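Local coordinates for ESX-1 secretion system protein eccD1 (Mycobacterium tuberculosis, PDB 4KV2), which forms part of the ESX-1 type VII secretion system, which delivers virulence factors such as EsxA and EsxB to host cells during infection, at residues V8-G13 with T17-P22; D32-V37 with W61-P66. All blocks are in the same frame, centred on the assembly; numbering follows the deposited sequence.

How the contacts relate
From the N terminus, strand 5-12 runs out, turns, and comes back as strand 15-22; contact 1 closes this beta hairpin with only three residues between its segments. The chain then enters helix 31-41, which packs on the hairpin, and after a long excursion reaches strand 62-64 at the other edge of the sheet, where contact 2 closes a loop of 23 residues. The two follow in series, neither nested nor crossed, yet their side chains meet: Leu21 and Ile10 touch Phe63. Contact 1 pairs edge strand 15-22 with its neighbour, contact 2 fastens the helix to the opposite edge strand 62-64, and Leu19 on Thr34 joins the two. Both also border the second subunit.

Contact 1: V8-G13 with T17-P22; sequences VTILTG and TDLVLP
Val8 and Ile10 point into the core from one strand of the N-terminal beta hairpin of this ubiquitin-like (beta-grasp) fold and meet Leu19 and Leu21 from the other. Val8 reaches Leu21 through its CG2 branch, whose distance to Leu21 CD1 is 3.5 Å, tighter than usual for two carbons, with the two side chains crossing at about a right angle. CG1 is anti to the carbonyl carbon (chi1 -56°), which places CG2 between the backbone N and the carbonyl carbon and also brings it near Leu19 CB. Ile10 and Leu19 pass each other at a slant, Ile10 CG1 lying 3.5 Å from Leu19 CD1, again close. The layer is continued by Leu88 on the parallel strand 86-91, which touches Val8 and Ile10, and by Leu38 and Thr34 of helix 31-41.

Outside this layer the antiparallel backbones bond in two pairs. Val8 and Leu19 exchange both hydrogen bonds, the one from Leu19 N to Val8 O being short (2.8 Å) and almost straight at 173°; Ile10 and Thr17 do the same, with Ile10 N 2.9 Å from Thr17 O. Thr9 and Asp18 form the non-hydrogen-bonded pair between them, their CA atoms 4.2 Å apart. Side by side on the other face of the sheet, they join through their side chains: Thr9 OG1 donates to Asp18 OD1 at 2.8 Å, arriving from above the carboxylate plane. Toward the turn, a water donates to Ile10 O and also bonds Thr12 OG1 and Thr17 OG1, at 2.9 and 2.7 Å.

The chemistry is thus split by face: aliphatic packing seals the side under the helix, while the hydroxyl-carboxylate bond links the strands on the other. Ile10 O is held by both Thr17 N and the water.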
ATOM      1  N   VAL A   8     -10.737   4.380  -3.309  1.00 17.59           N
ATOM      2  CA  VAL A   8     -10.739   5.813  -3.093  1.00 17.16           C
ATOM      3  C   VAL A   8     -10.047   6.488  -4.253  1.00 16.90           C
ATOM      4  O   VAL A   8      -9.277   5.852  -4.980  1.00 17.28           O
ATOM      5  CB  VAL A   8     -10.082   6.240  -1.752  1.00 17.05           C
ATOM      6  CG1 VAL A   8     -10.753   5.528  -0.582  1.00 17.84           C
ATOM      7  CG2 VAL A   8      -8.592   5.998  -1.778  1.00 16.89           C
ATOM      8  N   THR A   9     -10.364   7.759  -4.457  1.00 16.75           N
ATOM      9  CA  THR A   9      -9.705   8.550  -5.473  1.00 16.88           C
ATOM     10  C   THR A   9      -9.014   9.686  -4.722  1.00 16.36           C
ATOM     11  O   THR A   9      -9.660  10.406  -3.965  1.00 16.87           O
ATOM     12  CB  THR A   9     -10.721   9.122  -6.453  1.00 18.56           C
ATOM     13  OG1 THR A   9     -11.396   8.059  -7.158  1.00 19.93           O
ATOM     14  CG2 THR A   9     -10.043  10.047  -7.441  1.00 19.34           C
ATOM     15  N   ILE A  10      -7.720   9.843  -4.942  1.00 16.15           N
ATOM     16  CA  ILE A  10      -6.960  10.935  -4.366  1.00 16.43           C
ATOM     17  C   ILE A  10      -6.914  12.108  -5.338  1.00 17.40           C
ATOM     18  O   ILE A  10      -6.476  11.948  -6.487  1.00 17.85           O
ATOM     19  CB  ILE A  10      -5.489  10.526  -4.075  1.00 16.69           C
ATOM     20  CG1 ILE A  10      -5.444   9.286  -3.184  1.00 16.62           C
ATOM     21  CG2 ILE A  10      -4.717  11.700  -3.455  1.00 17.71           C
ATOM     22  CD1 ILE A  10      -6.253   9.378  -1.896  1.00 16.76           C
ATOM     23  N   LEU A  11      -7.355  13.269  -4.876  1.00 18.26           N
ATOM     24  CA  LEU A  11      -7.221  14.531  -5.615  1.00 19.91           C
ATOM     25  C   LEU A  11      -5.908  15.247  -5.273  1.00 20.60           C
ATOM     26  O   LEU A  11      -5.679  15.573  -4.128  1.00 21.14           O
ATOM     27  CB  LEU A  11      -8.388  15.455  -5.251  1.00 21.74           C
ATOM     28  CG  LEU A  11      -8.532  16.790  -6.004  1.00 24.01           C
ATOM     29  CD1 LEU A  11      -8.615  16.592  -7.522  1.00 24.70           C
ATOM     30  CD2 LEU A  11      -9.778  17.481  -5.487  1.00 26.44           C
ATOM     31  N   THR A  12      -5.083  15.513  -6.276  1.00 21.34           N
ATOM     32  CA  THR A  12      -3.850  16.271  -6.141  1.00 23.00           C
ATOM     33  C   THR A  12      -3.927  17.387  -7.181  1.00 24.93           C
ATOM     34  O   THR A  12      -3.654  17.178  -8.362  1.00 25.64           O
ATOM     35  CB  THR A  12      -2.597  15.406  -6.376  1.00 23.33           C
ATOM     36  OG1 THR A  12      -2.650  14.223  -5.569  1.00 22.21           O
ATOM     37  CG2 THR A  12      -1.359  16.163  -6.002  1.00 25.47           C
ATOM     38  N   GLY A  13      -4.332  18.577  -6.732  1.00 26.78           N
ATOM     39  CA  GLY A  13      -4.599  19.706  -7.622  1.00 29.18           C
ATOM     40  C   GLY A  13      -5.760  19.340  -8.519  1.00 29.72           C
ATOM     41  O   GLY A  13      -6.888  19.193  -8.047  1.00 30.21           O
ATOM     42  N   THR A  17      -6.235  10.322  -8.827  1.00 20.77           N
ATOM     43  CA  THR A  17      -5.590   9.039  -8.880  1.00 20.17           C
ATOM     44  C   THR A  17      -6.402   7.995  -8.097  1.00 19.05           C
ATOM     45  O   THR A  17      -6.554   8.102  -6.877  1.00 18.71           O
ATOM     46  CB  THR A  17      -4.155   9.113  -8.323  1.00 20.50           C
ATOM     47  OG1 THR A  17      -3.430  10.175  -8.984  1.00 22.00           O
ATOM     48  CG2 THR A  17      -3.440   7.818  -8.551  1.00 21.08           C
ATOM     49  N   ASP A  18      -6.874   6.955  -8.783  1.00 19.25           N
ATOM     50  CA  ASP A  18      -7.664   5.925  -8.109  1.00 18.97           C
ATOM     51  C   ASP A  18      -6.750   4.956  -7.393  1.00 18.46           C
ATOM     52  O   ASP A  18      -5.796   4.464  -8.000  1.00 19.26           O
ATOM     53  CB  ASP A  18      -8.566   5.177  -9.090  1.00 20.52           C
ATOM     54  CG  ASP A  18      -9.681   6.049  -9.650  1.00 21.98           C
ATOM     55  OD1 ASP A  18      -9.795   7.238  -9.261  1.00 21.18           O
ATOM     56  OD2 ASP A  18     -10.442   5.547 -10.509  1.00 24.03           O
ATOM     57  N   LEU A  19      -7.049   4.681  -6.116  1.00 17.85           N
ATOM     58  CA  LEU A  19      -6.305   3.690  -5.306  1.00 17.82           C
ATOM     59  C   LEU A  19      -7.242   2.641  -4.723  1.00 18.01           C
ATOM     60  O   LEU A  19      -8.453   2.862  -4.635  1.00 18.49           O
ATOM     61  CB  LEU A  19      -5.591   4.363  -4.126  1.00 17.40           C
ATOM     62  CG  LEU A  19      -4.653   5.529  -4.446  1.00 18.09           C
ATOM     63  CD1 LEU A  19      -4.146   6.085  -3.122  1.00 18.85           C
ATOM     64  CD2 LEU A  19      -3.491   5.075  -5.335  1.00 19.24           C
ATOM     65  N   VAL A  20      -6.665   1.521  -4.318  1.00 18.16           N
ATOM     66  CA  VAL A  20      -7.366   0.482  -3.549  1.00 18.65           C
ATOM     67  C   VAL A  20      -6.620   0.348  -2.225  1.00 18.31           C
ATOM     68  O   VAL A  20      -5.462  -0.044  -2.222  1.00 19.03           O
ATOM     69  CB  VAL A  20      -7.363  -0.864  -4.274  1.00 20.30           C
ATOM     70  CG1 VAL A  20      -8.115  -1.922  -3.469  1.00 21.21           C
ATOM     71  CG2 VAL A  20      -7.969  -0.734  -5.667  1.00 21.58           C
ATOM     72  N   LEU A  21      -7.292   0.673  -1.124  1.00 17.89           N
ATOM     73  CA  LEU A  21      -6.667   0.743   0.171  1.00 17.83           C
ATOM     74  C   LEU A  21      -7.334  -0.231   1.121  1.00 18.37           C
ATOM     75  O   LEU A  21      -8.488  -0.572   0.940  1.00 18.56           O
ATOM     76  CB  LEU A  21      -6.794   2.159   0.728  1.00 17.79           C
ATOM     77  CG  LEU A  21      -6.148   3.273  -0.102  1.00 17.54           C
ATOM     78  CD1 LEU A  21      -6.395   4.634   0.510  1.00 18.25           C
ATOM     79  CD2 LEU A  21      -4.669   2.981  -0.275  1.00 18.20           C
ATOM     80  N   PRO A  22      -6.610  -0.657   2.156  1.00 18.95           N
ATOM     81  CA  PRO A  22      -7.244  -1.498   3.178  1.00 19.66           C
ATOM     82  C   PRO A  22      -8.378  -0.757   3.886  1.00 20.12           C
ATOM     83  O   PRO A  22      -8.172   0.385   4.392  1.00 20.54           O
ATOM     84  CB  PRO A  22      -6.124  -1.764   4.178  1.00 20.58           C
ATOM     85  CG  PRO A  22      -4.860  -1.345   3.521  1.00 20.86           C
ATOM     86  CD  PRO A  22      -5.215  -0.333   2.474  1.00 19.61           C
TER
HETATM   87  O   HOH W   1      -3.759  12.306  -7.388  1.00 20.29           O

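Contact 2: D32-V37 with W61-P66; sequences DDTVAV and WAFARP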
ATOM      1  N   ASP A  32       2.143   6.375   4.998  1.00 18.94           N
ATOM      2  CA  ASP A  32       3.464   6.877   4.596  1.00 20.93           C
ATOM      3  C   ASP A  32       3.899   6.291   3.242  1.00 19.03           C
ATOM      4  O   ASP A  32       4.372   7.011   2.379  1.00 19.08           O
ATOM      5  CB  ASP A  32       4.499   6.632   5.682  1.00 24.37           C
ATOM      6  CG  ASP A  32       4.289   7.538   6.889  1.00 28.44           C
ATOM      7  OD1 ASP A  32       4.007   8.774   6.730  1.00 32.27           O
ATOM      8  OD2 ASP A  32       4.452   7.023   8.000  1.00 32.50           O
ATOM      9  N   ASP A  33       3.714   4.993   3.058  1.00 17.81           N
ATOM     10  CA  ASP A  33       4.034   4.387   1.771  1.00 17.38           C
ATOM     11  C   ASP A  33       3.015   4.785   0.657  1.00 16.42           C
ATOM     12  O   ASP A  33       3.382   4.811  -0.524  1.00 17.50           O
ATOM     13  CB  ASP A  33       4.203   2.873   1.893  1.00 17.88           C
ATOM     14  CG  ASP A  33       5.563   2.447   2.516  1.00 19.66           C
ATOM     15  OD1 ASP A  33       6.376   3.310   2.937  1.00 20.69           O
ATOM     16  OD2 ASP A  33       5.837   1.232   2.585  1.00 20.91           O
ATOM     17  N   THR A  34       1.774   5.139   1.025  1.00 15.06           N
ATOM     18  CA  THR A  34       0.799   5.718   0.077  1.00 15.32           C
ATOM     19  C   THR A  34       1.335   7.025  -0.489  1.00 16.00           C
ATOM     20  O   THR A  34       1.318   7.253  -1.704  1.00 17.43           O
ATOM     21  CB  THR A  34      -0.606   5.935   0.722  1.00 15.43           C
ATOM     22  OG1 THR A  34      -1.128   4.679   1.175  1.00 14.88           O
ATOM     23  CG2 THR A  34      -1.600   6.528  -0.224  1.00 17.22           C
ATOM     24  N   VAL A  35       1.838   7.881   0.395  1.00 18.26           N
ATOM     25  CA  VAL A  35       2.412   9.154  -0.027  1.00 18.52           C
ATOM     26  C   VAL A  35       3.594   8.870  -0.943  1.00 17.18           C
ATOM     27  O   VAL A  35       3.744   9.487  -1.991  1.00 17.35           O
ATOM     28  CB  VAL A  35       2.855  10.003   1.208  1.00 21.34           C
ATOM     29  CG1 VAL A  35       3.705  11.175   0.768  1.00 24.09           C
ATOM     30  CG2 VAL A  35       1.647  10.462   1.995  1.00 24.30           C
ATOM     31  N   ALA A  36       4.415   7.892  -0.569  1.00 17.05           N
ATOM     32  CA  ALA A  36       5.608   7.585  -1.331  1.00 18.33           C
ATOM     33  C   ALA A  36       5.284   7.070  -2.750  1.00 17.62           C
ATOM     34  O   ALA A  36       5.898   7.476  -3.741  1.00 18.73           O
ATOM     35  CB  ALA A  36       6.460   6.610  -0.566  1.00 20.63           C
ATOM     36  N   VAL A  37       4.290   6.186  -2.821  1.00 17.26           N
ATOM     37  CA  VAL A  37       3.802   5.652  -4.106  1.00 18.83           C
ATOM     38  C   VAL A  37       3.253   6.771  -4.987  1.00 18.29           C
ATOM     39  O   VAL A  37       3.610   6.859  -6.179  1.00 19.54           O
ATOM     40  CB  VAL A  37       2.735   4.552  -3.866  1.00 21.14           C
ATOM     41  CG1 VAL A  37       2.004   4.207  -5.157  1.00 24.92           C
ATOM     42  CG2 VAL A  37       3.394   3.327  -3.255  1.00 23.42           C
ATOM     43  N   TRP A  61       1.530  13.335   7.794  1.00 22.93           N
ATOM     44  CA  TRP A  61       0.539  13.146   6.717  1.00 20.62           C
ATOM     45  C   TRP A  61      -0.743  12.467   7.219  1.00 19.50           C
ATOM     46  O   TRP A  61      -0.691  11.598   8.070  1.00 20.35           O
ATOM     47  CB  TRP A  61       1.118  12.299   5.591  1.00 20.17           C
ATOM     48  CG  TRP A  61       2.138  13.004   4.749  1.00 20.97           C
ATOM     49  CD1 TRP A  61       3.474  12.828   4.782  1.00 22.69           C
ATOM     50  CD2 TRP A  61       1.880  13.993   3.754  1.00 21.03           C
ATOM     51  NE1 TRP A  61       4.088  13.644   3.854  1.00 23.75           N
ATOM     52  CE2 TRP A  61       3.126  14.389   3.225  1.00 22.92           C
ATOM     53  CE3 TRP A  61       0.718  14.590   3.263  1.00 20.40           C
ATOM     54  CZ2 TRP A  61       3.244  15.341   2.199  1.00 24.20           C
ATOM     55  CZ3 TRP A  61       0.832  15.559   2.234  1.00 21.50           C
ATOM     56  CH2 TRP A  61       2.095  15.918   1.726  1.00 23.67           C
ATOM     57  N   ALA A  62      -1.889  12.870   6.669  1.00 18.34           N
ATOM     58  CA  ALA A  62      -3.177  12.212   6.954  1.00 17.02           C
ATOM     59  C   ALA A  62      -4.038  12.359   5.718  1.00 16.13           C
ATOM     60  O   ALA A  62      -3.727  13.162   4.828  1.00 15.65           O
ATOM     61  CB  ALA A  62      -3.860  12.824   8.162  1.00 17.47           C
ATOM     62  N   PHE A  63      -5.093  11.551   5.662  1.00 15.72           N
ATOM     63  CA  PHE A  63      -6.120  11.685   4.638  1.00 15.85           C
ATOM     64  C   PHE A  63      -7.173  12.674   5.120  1.00 15.79           C
ATOM     65  O   PHE A  63      -7.417  12.805   6.331  1.00 16.56           O
ATOM     66  CB  PHE A  63      -6.819  10.378   4.390  1.00 16.34           C
ATOM     67  CG  PHE A  63      -5.932   9.312   3.815  1.00 17.32           C
ATOM     68  CD1 PHE A  63      -5.625   9.303   2.462  1.00 17.98           C
ATOM     69  CD2 PHE A  63      -5.407   8.308   4.621  1.00 18.03           C
ATOM     70  CE1 PHE A  63      -4.829   8.301   1.922  1.00 18.82           C
ATOM     71  CE2 PHE A  63      -4.600   7.307   4.079  1.00 19.05           C
ATOM     72  CZ  PHE A  63      -4.322   7.305   2.720  1.00 19.16           C
ATOM     73  N   ALA A  64      -7.771  13.375   4.172  1.00 15.76           N
ATOM     74  CA  ALA A  64      -8.855  14.287   4.474  1.00 15.89           C
ATOM     75  C   ALA A  64      -9.820  14.319   3.315  1.00 16.49           C
ATOM     76  O   ALA A  64      -9.430  14.230   2.140  1.00 16.97           O
ATOM     77  CB  ALA A  64      -8.325  15.686   4.739  1.00 16.15           C
ATOM     78  N   ARG A  65     -11.094  14.451   3.626  1.00 17.06           N
ATOM     79  CA  ARG A  65     -12.057  14.792   2.596  1.00 18.37           C
ATOM     80  C   ARG A  65     -11.741  16.213   2.122  1.00 18.80           C
ATOM     81  O   ARG A  65     -11.294  17.025   2.920  1.00 18.43           O
ATOM     82  CB  ARG A  65     -13.471  14.684   3.136  1.00 19.49           C
ATOM     83  CG  ARG A  65     -13.899  13.233   3.256  1.00 20.04           C
ATOM     84  CD  ARG A  65     -15.370  13.137   3.580  1.00 21.84           C
ATOM     85  NE  ARG A  65     -15.812  11.780   3.845  1.00 22.85           N
ATOM     86  CZ  ARG A  65     -15.826  11.181   5.035  1.00 23.15           C
ATOM     87  NH1 ARG A  65     -15.407  11.804   6.134  1.00 22.25           N
ATOM     88  NH2 ARG A  65     -16.298   9.935   5.117  1.00 24.75           N
ATOM     89  N   PRO A  66     -11.925  16.508   0.822  1.00 20.23           N
ATOM     90  CA  PRO A  66     -11.438  17.812   0.341  1.00 21.35           C
ATOM     91  C   PRO A  66     -11.919  19.014   1.137  1.00 22.21           C
ATOM     92  O   PRO A  66     -13.123  19.199   1.310  1.00 22.99           O
ATOM     93  CB  PRO A  66     -11.967  17.874  -1.099  1.00 23.15           C
ATOM     94  CG  PRO A  66     -12.090  16.446  -1.520  1.00 22.76           C
ATOM     95  CD  PRO A  66     -12.515  15.718  -0.278  1.00 21.47           C
TER
HETATM   96  O   HOH W   2       3.685  11.229   8.203  1.00 32.74           O
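Segment 32-37, part of helix 31-41, and segment 61-66 share no direct hydrogen bond; the helix, with Ala36 N bonded to Asp32 O at 3.1 Å, faces the start of the short strand 62-64, and side chains bridge the gap. Val35 makes the main contact. Its CG2 methyl lies over one face of the Trp61 indole, 4.0 Å from the centroid of the five-membered ring and 18° off its normal, a CH-pi contact in which CG is the nearest ring atom. The second methyl, CG1, is anti to the backbone N (chi1 168°) and is carried along the same ring to NE1, 4.0 Å away. Both branches of the valine therefore rest on the pyrrole part of the tryptophan, the two side chains crossing at about a right angle.

Thr34 meets the other aromatic. Its CG2 comes up to the edge of the Phe63 ring, near the ring plane, 4.1 Å from CZ. The hydroxyl has a different task: Thr34 OG1 is hydrogen-bonded to Tyr30 O, just before the helix, which fixes the rotation of the side chain with its methyl turned to the phenyl.

A water spans the two segments, donating to Asp32 OD1 at 2.9 Å and accepting from Trp61 N at 3.0 Å. It ties the backbone N-H just ahead of the strand indirectly to the helix.

Around the contact, Ile31 touches the side chains of Trp61 and Phe63, and Asp33 OD2 is hydrogen-bonded to the backbone N of Asp33 of the second subunit. Strand 62-64 bonds to strand 86-91 through Ala62 with Val91 and Ala64 with Thr89. Helix 31-41 packs on the sheet face carrying Phe63, Leu90 and, from the hairpin, Leu19 and Leu21; a helix on a mixed sheet of strand order 2-1-4-3 is the beta-grasp arrangement.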